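Local coordinates for endo-polygalacturonase (Pectobacterium carotovorum subsp. carotovorum, PDB 1BHE), which hydrolyses the alpha-1,4 linkages between galacturonosyl units of polygalacturonic acid and takes part in maceration and soft-rotting of plant tissue, at residues S111-P116 / F162-V167. Numbering follows the deposited sequence.
Sequences SGIYGP and FTLYNV
Ser111 to Gly115 and Phe162 to Tyr165 pair in parallel, the axes of strands 112-114 and 162-165 4.7 Å apart, through four backbone hydrogen bonds: Thr163 N to Ser111 O, Ile113 N to Thr163 O, Tyr165 N to Ile113 O and Gly115 N to Tyr165 O. On one face of the sheet, the Phe162 ring, its CG anti to the backbone N (chi1 -171°), lies with Gly112 CA over its face in a CH-pi contact, 4.2 Å from the ring centroid. Ile113 CD1 meets the rim of that ring at CZ (4.0 Å), while Ile113 CB rests 3.9 Å from Leu164 CD2. Ile156 of strand 154-157, from another face of the coil, also touches Phe162, and Ile154 touches Ile113, extending this apolar layer. The other face carries Tyr114, whose ring slants toward the second strand: its OH lies 3.5 Å from Thr163 CB, and CD2 is 3.7 Å from Tyr165 CB. Tyr165 OH is hydrogen-bonded to Glu8. One water bridges Ser111 O and Thr163 OG1; another donates to Gly115 O and accepts from Asn166 ND2. At Asn166, with positive phi (48°), the chain turns a corner and the register slips, Gly115 facing Val167; the Asn166 side chain lies beside Pro116, which follows a cis peptide bond. Such parallel stacking of strands from successive coils is characteristic of the right-handed parallel beta-helix of family 28 glycosyl hydrolases.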
loop_
_atom_site.group_PDB
_atom_site.type_symbol
_atom_site.label_atom_id
_atom_site.label_comp_id
_atom_site.label_asym_id
_atom_site.label_seq_id
_atom_site.Cartn_x
_atom_site.Cartn_y
_atom_site.Cartn_z
ATOM N N SER A 111 4.576 14.533 -10.285
ATOM C CA SER A 111 5.326 13.421 -10.863
ATOM C C SER A 111 4.387 12.217 -10.942
ATOM O O SER A 111 3.376 12.177 -10.218
ATOM C CB SER A 111 6.575 13.068 -10.055
ATOM O OG SER A 111 7.553 14.095 -10.165
ATOM N N GLY A 112 4.737 11.222 -11.769
ATOM C CA GLY A 112 3.802 10.100 -11.880
ATOM C C GLY A 112 4.361 8.879 -12.582
ATOM O O GLY A 112 5.442 8.906 -13.155
ATOM N N ILE A 113 3.641 7.772 -12.473
ATOM C CA ILE A 113 3.999 6.479 -13.070
ATOM C C ILE A 113 2.764 5.968 -13.814
ATOM O O ILE A 113 1.672 5.918 -13.241
ATOM C CB ILE A 113 4.427 5.479 -11.992
ATOM C CG1 ILE A 113 5.784 5.869 -11.377
ATOM C CG2 ILE A 113 4.494 4.050 -12.530
ATOM C CD1 ILE A 113 6.076 5.146 -10.077
ATOM N N TYR A 114 2.911 5.702 -15.104
ATOM C CA TYR A 114 1.803 5.350 -15.986
ATOM C C TYR A 114 2.048 4.038 -16.727
ATOM O O TYR A 114 3.195 3.771 -17.102
ATOM C CB TYR A 114 1.608 6.470 -17.041
ATOM C CG TYR A 114 1.276 7.822 -16.437
ATOM C CD1 TYR A 114 2.272 8.647 -15.924
ATOM C CD2 TYR A 114 -0.036 8.249 -16.322
ATOM C CE1 TYR A 114 1.962 9.842 -15.297
ATOM C CE2 TYR A 114 -0.359 9.455 -15.720
ATOM C CZ TYR A 114 0.648 10.240 -15.201
ATOM O OH TYR A 114 0.332 11.440 -14.604
ATOM N N GLY A 115 1.007 3.249 -16.951
ATOM C CA GLY A 115 1.101 2.008 -17.720
ATOM C C GLY A 115 0.492 2.181 -19.112
ATOM O O GLY A 115 0.659 3.227 -19.727
ATOM N N PRO A 116 -0.079 1.108 -19.660
ATOM C CA PRO A 116 -0.407 -0.100 -18.954
ATOM C C PRO A 116 0.578 -1.247 -18.938
ATOM O O PRO A 116 0.172 -2.402 -18.756
ATOM C CB PRO A 116 -1.707 -0.554 -19.651
ATOM C CG PRO A 116 -1.469 -0.176 -21.073
ATOM C CD PRO A 116 -0.677 1.103 -21.029
ATOM N N PHE A 162 1.051 13.462 -6.741
ATOM C CA PHE A 162 1.694 12.351 -7.427
ATOM C C PHE A 162 0.594 11.491 -8.054
ATOM O O PHE A 162 -0.459 11.325 -7.431
ATOM C CB PHE A 162 2.512 11.493 -6.448
ATOM C CG PHE A 162 3.368 10.456 -7.129
ATOM C CD1 PHE A 162 2.860 9.215 -7.470
ATOM C CD2 PHE A 162 4.680 10.741 -7.452
ATOM C CE1 PHE A 162 3.651 8.278 -8.119
ATOM C CE2 PHE A 162 5.473 9.817 -8.107
ATOM C CZ PHE A 162 4.962 8.580 -8.442
ATOM N N THR A 163 0.820 10.947 -9.240
ATOM C CA THR A 163 -0.182 10.139 -9.925
ATOM C C THR A 163 0.337 8.734 -10.233
ATOM O O THR A 163 1.457 8.589 -10.710
ATOM C CB THR A 163 -0.580 10.793 -11.274
ATOM O OG1 THR A 163 -1.196 12.059 -11.016
ATOM C CG2 THR A 163 -1.556 9.906 -12.046
ATOM N N LEU A 164 -0.476 7.726 -9.985
ATOM C CA LEU A 164 -0.195 6.332 -10.303
ATOM C C LEU A 164 -1.384 5.863 -11.162
ATOM O O LEU A 164 -2.479 5.755 -10.603
ATOM C CB LEU A 164 -0.161 5.479 -9.048
ATOM C CG LEU A 164 0.858 4.386 -8.810
ATOM C CD1 LEU A 164 0.279 3.262 -7.949
ATOM C CD2 LEU A 164 1.513 3.830 -10.060
ATOM N N TYR A 165 -1.186 5.656 -12.460
ATOM C CA TYR A 165 -2.338 5.369 -13.310
ATOM C C TYR A 165 -2.207 4.241 -14.316
ATOM O O TYR A 165 -1.202 4.166 -15.020
ATOM C CB TYR A 165 -2.590 6.660 -14.123
ATOM C CG TYR A 165 -3.718 6.576 -15.129
ATOM C CD1 TYR A 165 -5.027 6.348 -14.744
ATOM C CD2 TYR A 165 -3.445 6.745 -16.486
ATOM C CE1 TYR A 165 -6.050 6.286 -15.681
ATOM C CE2 TYR A 165 -4.460 6.694 -17.427
ATOM C CZ TYR A 165 -5.755 6.457 -17.016
ATOM O OH TYR A 165 -6.767 6.401 -17.960
ATOM N N ASN A 166 -3.286 3.461 -14.444
ATOM C CA ASN A 166 -3.373 2.459 -15.510
ATOM C C ASN A 166 -2.113 1.624 -15.588
ATOM O O ASN A 166 -1.497 1.565 -16.644
ATOM C CB ASN A 166 -3.614 3.256 -16.800
ATOM C CG ASN A 166 -3.940 2.440 -18.032
ATOM O OD1 ASN A 166 -4.492 1.347 -17.932
ATOM N ND2 ASN A 166 -3.577 2.969 -19.201
ATOM N N VAL A 167 -1.704 0.974 -14.506
ATOM C CA VAL A 167 -0.461 0.206 -14.484
ATOM C C VAL A 167 -0.541 -1.013 -13.590
ATOM O O VAL A 167 -1.338 -1.050 -12.648
ATOM C CB VAL A 167 0.643 1.193 -14.015
ATOM C CG1 VAL A 167 0.359 1.679 -12.593
ATOM C CG2 VAL A 167 2.031 0.592 -14.105
HETATM O O HOH W 1 0.960 13.960 -11.128
HETATM O O HOH W 2 -1.415 5.168 -18.910
#